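Local coordinates for cytochrome C2 (Rhodobacter capsulatus, PDB 1VYD), which carries electrons through a covalently held haem c, serving as donor to the oxidized bacteriochlorophyll in the photophosphorylation pathway of this purple bacterium, at the protoporphyrin IX containing Fe site. Coordinates in Å, arbitrary orientation; residue numbers count along the deposited sequence, not the author numbering.

The protoporphyrin IX containing Fe site. Residues 12-13, 16-17, 34-35, 37, 40, 43, 45-46, 53-54, 57, 67, 75-76, 95-98, 100, 107, 111. With HEM (protoporphyrin IX containing Fe), chain B.
Both haem propionates are tied down. On the first, O2A takes the Tyr53 hydroxyl OH at 2.6 Å and, in the guanidinium plane, a nearly straight salt-bridging bond from Arg43 NH1 at 3.0 Å; water 1 joins Arg43 NE to the same oxygen. Its partner O1A is gripped by the Gly46 backbone N at 2.8 Å and by the indole NE1 of Trp67, with O1A lying in the ring plane. These donors would probably favour an ionised carboxylate. A phenylalanine at Tyr53 would remove the hydroxyl bond to O2A and would probably loosen this propionate. The second propionate receives the backbone N-H of Lys54 on O2D and, on O1D, the backbone N-H of Glu95, an engineered residue whose carboxylate OE2 lies 3.4 Å from Lys54 NZ in a salt bridge. Water 3 links O1D to Tyr75 OH.

At the iron, His17 NE2 (2.1 Å) and Met96 SD (2.4 Å) stand opposite each other at 179°. Met96 has CG anti to the backbone N, chi1 170°, the chain extended beyond it, bringing SD to the iron. The proximal ring is steadied by His17 ND1 donating in plane to Pro35 O at 2.7 Å, while Leu37 CD1 caps one face. Tyr75 meets pyrrole A of HEM edge-to-face, planes 65° apart. Val76, Phe98 and Leu100 pack around methyl and vinyl-derived groups. Cys13 and Cys16, with His17, form the CXXCH motif, whose thioethers secure the six-coordinate His/Met haem for electron transfer.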
loop_
_atom_site.group_PDB
_atom_site.type_symbol
_atom_site.label_atom_id
_atom_site.label_comp_id
_atom_site.label_asym_id
_atom_site.label_seq_id
_atom_site.Cartn_x
_atom_site.Cartn_y
_atom_site.Cartn_z
ATOM N N LYS A 12 8.133 -4.247 -8.485
ATOM C CA LYS A 12 8.851 -3.785 -7.310
ATOM C C LYS A 12 8.092 -4.038 -6.002
ATOM O O LYS A 12 8.384 -3.263 -5.047
ATOM C CB LYS A 12 8.935 -2.230 -7.403
ATOM C CG LYS A 12 10.218 -1.722 -8.007
ATOM C CD LYS A 12 10.249 -1.443 -9.462
ATOM C CE LYS A 12 9.280 -0.642 -10.277
ATOM N NZ LYS A 12 9.430 -1.087 -11.707
ATOM N N CYS A 13 6.829 -4.535 -6.075
ATOM C CA CYS A 13 6.077 -4.610 -4.804
ATOM C C CYS A 13 6.016 -6.037 -4.356
ATOM O O CYS A 13 5.931 -6.370 -3.177
ATOM C CB CYS A 13 4.596 -4.171 -5.107
ATOM S SG CYS A 13 4.584 -2.500 -5.859
ATOM N N CYS A 16 7.629 -8.133 -1.402
ATOM C CA CYS A 16 7.122 -8.213 -0.040
ATOM C C CYS A 16 5.616 -8.414 0.071
ATOM O O CYS A 16 5.114 -8.865 1.074
ATOM C CB CYS A 16 7.404 -6.870 0.603
ATOM S SG CYS A 16 9.217 -6.679 0.675
ATOM N N HIS A 17 4.891 -8.042 -0.998
ATOM C CA HIS A 17 3.465 -8.124 -1.060
ATOM C C HIS A 17 2.911 -9.130 -2.024
ATOM O O HIS A 17 3.381 -9.223 -3.155
ATOM C CB HIS A 17 2.942 -6.762 -1.531
ATOM C CG HIS A 17 3.098 -5.644 -0.549
ATOM N ND1 HIS A 17 2.352 -5.509 0.606
ATOM C CD2 HIS A 17 3.965 -4.577 -0.586
ATOM C CE1 HIS A 17 2.633 -4.341 1.166
ATOM N NE2 HIS A 17 3.576 -3.765 0.462
ATOM N N GLY A 34 4.922 -8.052 3.714
ATOM C CA GLY A 34 3.999 -6.930 3.787
ATOM C C GLY A 34 2.578 -7.553 3.639
ATOM O O GLY A 34 2.395 -8.674 3.167
ATOM N N PRO A 35 1.551 -6.787 3.977
ATOM C CA PRO A 35 0.202 -7.265 3.894
ATOM C C PRO A 35 -0.349 -7.364 2.476
ATOM O O PRO A 35 0.172 -6.701 1.535
ATOM C CB PRO A 35 -0.587 -6.139 4.562
ATOM C CG PRO A 35 0.264 -4.914 4.557
ATOM C CD PRO A 35 1.688 -5.398 4.493
ATOM N N LEU A 37 -2.446 -6.730 -0.679
ATOM C CA LEU A 37 -2.883 -5.445 -1.208
ATOM C C LEU A 37 -4.146 -5.513 -2.059
ATOM O O LEU A 37 -4.590 -4.424 -2.363
ATOM C CB LEU A 37 -1.741 -4.825 -2.029
ATOM C CG LEU A 37 -0.487 -4.432 -1.224
ATOM C CD1 LEU A 37 0.519 -3.702 -2.044
ATOM C CD2 LEU A 37 -0.923 -3.528 -0.015
ATOM N N VAL A 40 -6.964 -2.791 -1.207
ATOM C CA VAL A 40 -6.330 -1.766 -0.309
ATOM C C VAL A 40 -6.828 -0.403 -0.710
ATOM O O VAL A 40 -6.756 0.492 0.079
ATOM C CB VAL A 40 -4.799 -1.807 -0.348
ATOM C CG1 VAL A 40 -4.263 -1.401 -1.755
ATOM C CG2 VAL A 40 -4.203 -0.815 0.651
ATOM N N ARG A 43 -9.472 1.058 1.781
ATOM C CA ARG A 43 -9.447 0.372 3.075
ATOM C C ARG A 43 -8.731 1.184 4.169
ATOM O O ARG A 43 -7.870 1.971 3.780
ATOM C CB ARG A 43 -8.679 -0.933 2.863
ATOM C CG ARG A 43 -8.440 -1.735 4.132
ATOM C CD ARG A 43 -7.912 -3.141 3.750
ATOM N NE ARG A 43 -6.478 -3.282 3.677
ATOM C CZ ARG A 43 -5.671 -4.009 2.898
ATOM N NH1 ARG A 43 -4.300 -4.032 3.005
ATOM N NH2 ARG A 43 -6.026 -4.841 1.899
ATOM N N ALA A 45 -6.181 2.472 6.735
ATOM C CA ALA A 45 -4.779 2.164 6.902
ATOM C C ALA A 45 -4.490 1.303 8.127
ATOM O O ALA A 45 -5.069 1.458 9.204
ATOM C CB ALA A 45 -3.865 3.375 7.059
ATOM N N GLY A 46 -3.624 0.299 7.869
ATOM C CA GLY A 46 -3.208 -0.533 9.056
ATOM C C GLY A 46 -4.279 -1.285 9.769
ATOM O O GLY A 46 -4.103 -1.495 10.990
ATOM N N TYR A 53 1.517 -4.381 12.066
ATOM C CA TYR A 53 2.017 -3.146 11.504
ATOM C C TYR A 53 2.807 -2.384 12.560
ATOM O O TYR A 53 2.674 -2.619 13.751
ATOM C CB TYR A 53 0.819 -2.283 11.138
ATOM C CG TYR A 53 -0.087 -2.794 10.027
ATOM C CD1 TYR A 53 -1.178 -3.650 10.291
ATOM C CD2 TYR A 53 0.174 -2.333 8.734
ATOM C CE1 TYR A 53 -2.018 -3.959 9.242
ATOM C CE2 TYR A 53 -0.709 -2.638 7.710
ATOM C CZ TYR A 53 -1.797 -3.475 7.982
ATOM O OH TYR A 53 -2.637 -3.719 6.928
ATOM N N LYS A 54 3.680 -1.487 12.202
ATOM C CA LYS A 54 4.341 -0.547 13.084
ATOM C C LYS A 54 3.218 0.396 13.520
ATOM O O LYS A 54 2.196 0.551 12.838
ATOM C CB LYS A 54 5.500 0.200 12.443
ATOM C CG LYS A 54 6.850 -0.364 12.825
ATOM C CD LYS A 54 7.871 0.741 13.169
ATOM C CE LYS A 54 8.968 0.278 14.148
ATOM N NZ LYS A 54 9.430 -1.100 13.683
ATOM N N ILE A 57 1.381 3.788 11.211
ATOM C CA ILE A 57 0.414 3.493 10.177
ATOM C C ILE A 57 -0.886 3.054 10.887
ATOM O O ILE A 57 -1.982 3.389 10.412
ATOM C CB ILE A 57 0.882 2.473 9.147
ATOM C CG1 ILE A 57 -0.210 2.519 8.040
ATOM C CG2 ILE A 57 1.003 1.090 9.760
ATOM C CD1 ILE A 57 0.100 1.673 6.818
ATOM N N TRP A 67 -6.994 4.611 2.414
ATOM C CA TRP A 67 -6.246 4.900 1.234
ATOM C C TRP A 67 -7.080 5.200 -0.004
ATOM O O TRP A 67 -7.944 4.432 -0.410
ATOM C CB TRP A 67 -5.424 3.636 0.824
ATOM C CG TRP A 67 -4.434 3.262 1.878
ATOM C CD1 TRP A 67 -4.483 2.183 2.739
ATOM C CD2 TRP A 67 -3.197 3.911 2.108
ATOM N NE1 TRP A 67 -3.359 2.127 3.496
ATOM C CE2 TRP A 67 -2.570 3.232 3.167
ATOM C CE3 TRP A 67 -2.562 5.034 1.541
ATOM C CZ2 TRP A 67 -1.328 3.650 3.662
ATOM C CZ3 TRP A 67 -1.377 5.472 2.053
ATOM C CH2 TRP A 67 -0.753 4.763 3.120
ATOM N N TYR A 75 2.428 7.962 -0.980
ATOM C CA TYR A 75 3.042 7.216 0.140
ATOM C C TYR A 75 4.207 6.361 -0.328
ATOM O O TYR A 75 5.215 6.260 0.335
ATOM C CB TYR A 75 2.024 6.275 0.755
ATOM C CG TYR A 75 2.568 5.154 1.631
ATOM C CD1 TYR A 75 3.008 5.355 2.943
ATOM C CD2 TYR A 75 2.542 3.845 1.158
ATOM C CE1 TYR A 75 3.342 4.305 3.776
ATOM C CE2 TYR A 75 2.841 2.780 1.972
ATOM C CZ TYR A 75 3.287 3.031 3.266
ATOM O OH TYR A 75 3.603 1.942 4.070
ATOM N N VAL A 76 4.099 5.711 -1.445
ATOM C CA VAL A 76 5.036 4.761 -2.098
ATOM C C VAL A 76 6.289 5.473 -2.553
ATOM O O VAL A 76 7.403 4.952 -2.513
ATOM C CB VAL A 76 4.062 4.146 -3.139
ATOM C CG1 VAL A 76 4.333 4.375 -4.612
ATOM C CG2 VAL A 76 3.675 2.720 -2.875
ATOM N N GLU A 95 7.783 0.535 8.426
ATOM C CA GLU A 95 8.509 -0.708 8.246
ATOM C C GLU A 95 8.741 -0.934 6.754
ATOM O O GLU A 95 9.323 -1.945 6.354
ATOM C CB GLU A 95 7.814 -1.966 8.712
ATOM C CG GLU A 95 7.709 -2.183 10.182
ATOM C CD GLU A 95 8.958 -2.786 10.801
ATOM O OE1 GLU A 95 10.079 -2.310 10.514
ATOM O OE2 GLU A 95 8.780 -3.746 11.601
ATOM N N MET A 96 8.026 -0.203 5.928
ATOM C CA MET A 96 8.143 -0.457 4.479
ATOM C C MET A 96 9.422 0.276 4.053
ATOM O O MET A 96 9.404 1.468 3.915
ATOM C CB MET A 96 6.900 0.025 3.772
ATOM C CG MET A 96 7.164 -0.016 2.234
ATOM S SD MET A 96 5.535 0.217 1.508
ATOM C CE MET A 96 5.997 1.034 -0.018
ATOM N N ALA A 97 10.554 -0.395 3.946
ATOM C CA ALA A 97 11.787 0.320 3.564
ATOM C C ALA A 97 12.085 0.078 2.076
ATOM O O ALA A 97 12.876 -0.790 1.666
ATOM C CB ALA A 97 12.989 -0.176 4.360
ATOM N N PHE A 98 11.420 0.890 1.277
ATOM C CA PHE A 98 11.530 0.860 -0.162
ATOM C C PHE A 98 10.761 2.130 -0.588
ATOM O O PHE A 98 9.680 2.339 -0.032
ATOM C CB PHE A 98 10.797 -0.329 -0.821
ATOM C CG PHE A 98 10.858 -0.160 -2.304
ATOM C CD1 PHE A 98 12.096 -0.271 -2.928
ATOM C CD2 PHE A 98 9.762 0.162 -3.052
ATOM C CE1 PHE A 98 12.195 -0.131 -4.287
ATOM C CE2 PHE A 98 9.832 0.291 -4.417
ATOM C CZ PHE A 98 11.057 0.153 -5.045
ATOM N N LEU A 100 9.683 4.127 -4.110
ATOM C CA LEU A 100 9.494 3.948 -5.543
ATOM C C LEU A 100 9.852 5.299 -6.169
ATOM O O LEU A 100 9.253 6.347 -5.867
ATOM C CB LEU A 100 8.055 3.510 -5.846
ATOM C CG LEU A 100 7.621 3.464 -7.308
ATOM C CD1 LEU A 100 8.298 2.317 -8.061
ATOM C CD2 LEU A 100 6.095 3.352 -7.413
ATOM N N VAL A 107 0.895 2.250 -10.475
ATOM C CA VAL A 107 0.705 1.176 -9.543
ATOM C C VAL A 107 -0.615 1.356 -8.768
ATOM O O VAL A 107 -1.388 0.424 -8.548
ATOM C CB VAL A 107 1.856 1.051 -8.511
ATOM C CG1 VAL A 107 1.706 -0.319 -7.782
ATOM C CG2 VAL A 107 3.213 1.001 -9.185
ATOM N N LEU A 111 -3.783 -1.115 -8.584
ATOM C CA LEU A 111 -4.371 -1.711 -7.385
ATOM C C LEU A 111 -5.888 -1.509 -7.319
ATOM O O LEU A 111 -6.611 -2.440 -6.930
ATOM C CB LEU A 111 -3.690 -1.234 -6.086
ATOM C CG LEU A 111 -2.208 -1.611 -5.921
ATOM C CD1 LEU A 111 -1.492 -0.776 -4.859
ATOM C CD2 LEU A 111 -2.097 -3.077 -5.554
HETATM C CHA HEM B . 2.605 -1.368 3.737
HETATM C CHB HEM B . 2.033 -0.525 -1.028
HETATM C CHC HEM B . 6.583 -2.092 -1.810
HETATM C CHD HEM B . 6.786 -3.695 2.790
HETATM C C1A HEM B . 2.115 -0.939 2.508
HETATM C C2A HEM B . 0.837 -0.296 2.280
HETATM C C3A HEM B . 0.725 -0.069 0.990
HETATM C C4A HEM B . 1.912 -0.549 0.353
HETATM C CMA HEM B . -0.360 0.560 0.083
HETATM C CAA HEM B . -0.168 0.016 3.443
HETATM C CBA HEM B . -1.112 -1.152 3.598
HETATM C CGA HEM B . -2.185 -1.092 4.664
HETATM O O1A HEM B . -2.328 -0.047 5.363
HETATM O O2A HEM B . -2.753 -2.195 4.848
HETATM C C1B HEM B . 3.237 -0.901 -1.592
HETATM C C2B HEM B . 3.525 -0.722 -2.994
HETATM C C3B HEM B . 4.793 -1.119 -3.167
HETATM C C4B HEM B . 5.308 -1.612 -1.931
HETATM C CMB HEM B . 2.500 -0.189 -4.052
HETATM C CAB HEM B . 5.671 -1.038 -4.441
HETATM C CBB HEM B . 5.766 0.172 -5.110
HETATM C C1C HEM B . 7.003 -2.665 -0.615
HETATM C C2C HEM B . 8.267 -3.373 -0.460
HETATM C C3C HEM B . 8.333 -3.783 0.791
HETATM C C4C HEM B . 7.115 -3.383 1.474
HETATM C CMC HEM B . 9.230 -3.571 -1.645
HETATM C CAC HEM B . 9.485 -4.471 1.553
HETATM C CBC HEM B . 10.813 -4.256 1.277
HETATM C C1D HEM B . 5.646 -3.231 3.421
HETATM C C2D HEM B . 5.425 -3.306 4.841
HETATM C C3D HEM B . 4.269 -2.666 5.100
HETATM C C4D HEM B . 3.769 -2.115 3.862
HETATM C CMD HEM B . 6.368 -4.058 5.793
HETATM C CAD HEM B . 3.590 -2.392 6.439
HETATM C CBD HEM B . 4.033 -0.947 6.872
HETATM C CGD HEM B . 4.136 -0.692 8.349
HETATM O O1D HEM B . 4.739 0.378 8.613
HETATM O O2D HEM B . 3.807 -1.567 9.211
HETATM N NA HEM B . 2.740 -1.080 1.314
HETATM N NB HEM B . 4.302 -1.484 -0.977
HETATM N NC HEM B . 6.320 -2.671 0.582
HETATM N ND HEM B . 4.640 -2.469 2.834
HETATM FE FE HEM B . 4.510 -1.917 0.950
HETATM O O HOH W 1 -5.158 -1.615 5.965
HETATM O O HOH W 2 3.960 2.343 10.408
HETATM O O HOH W 3 4.575 2.019 6.323
#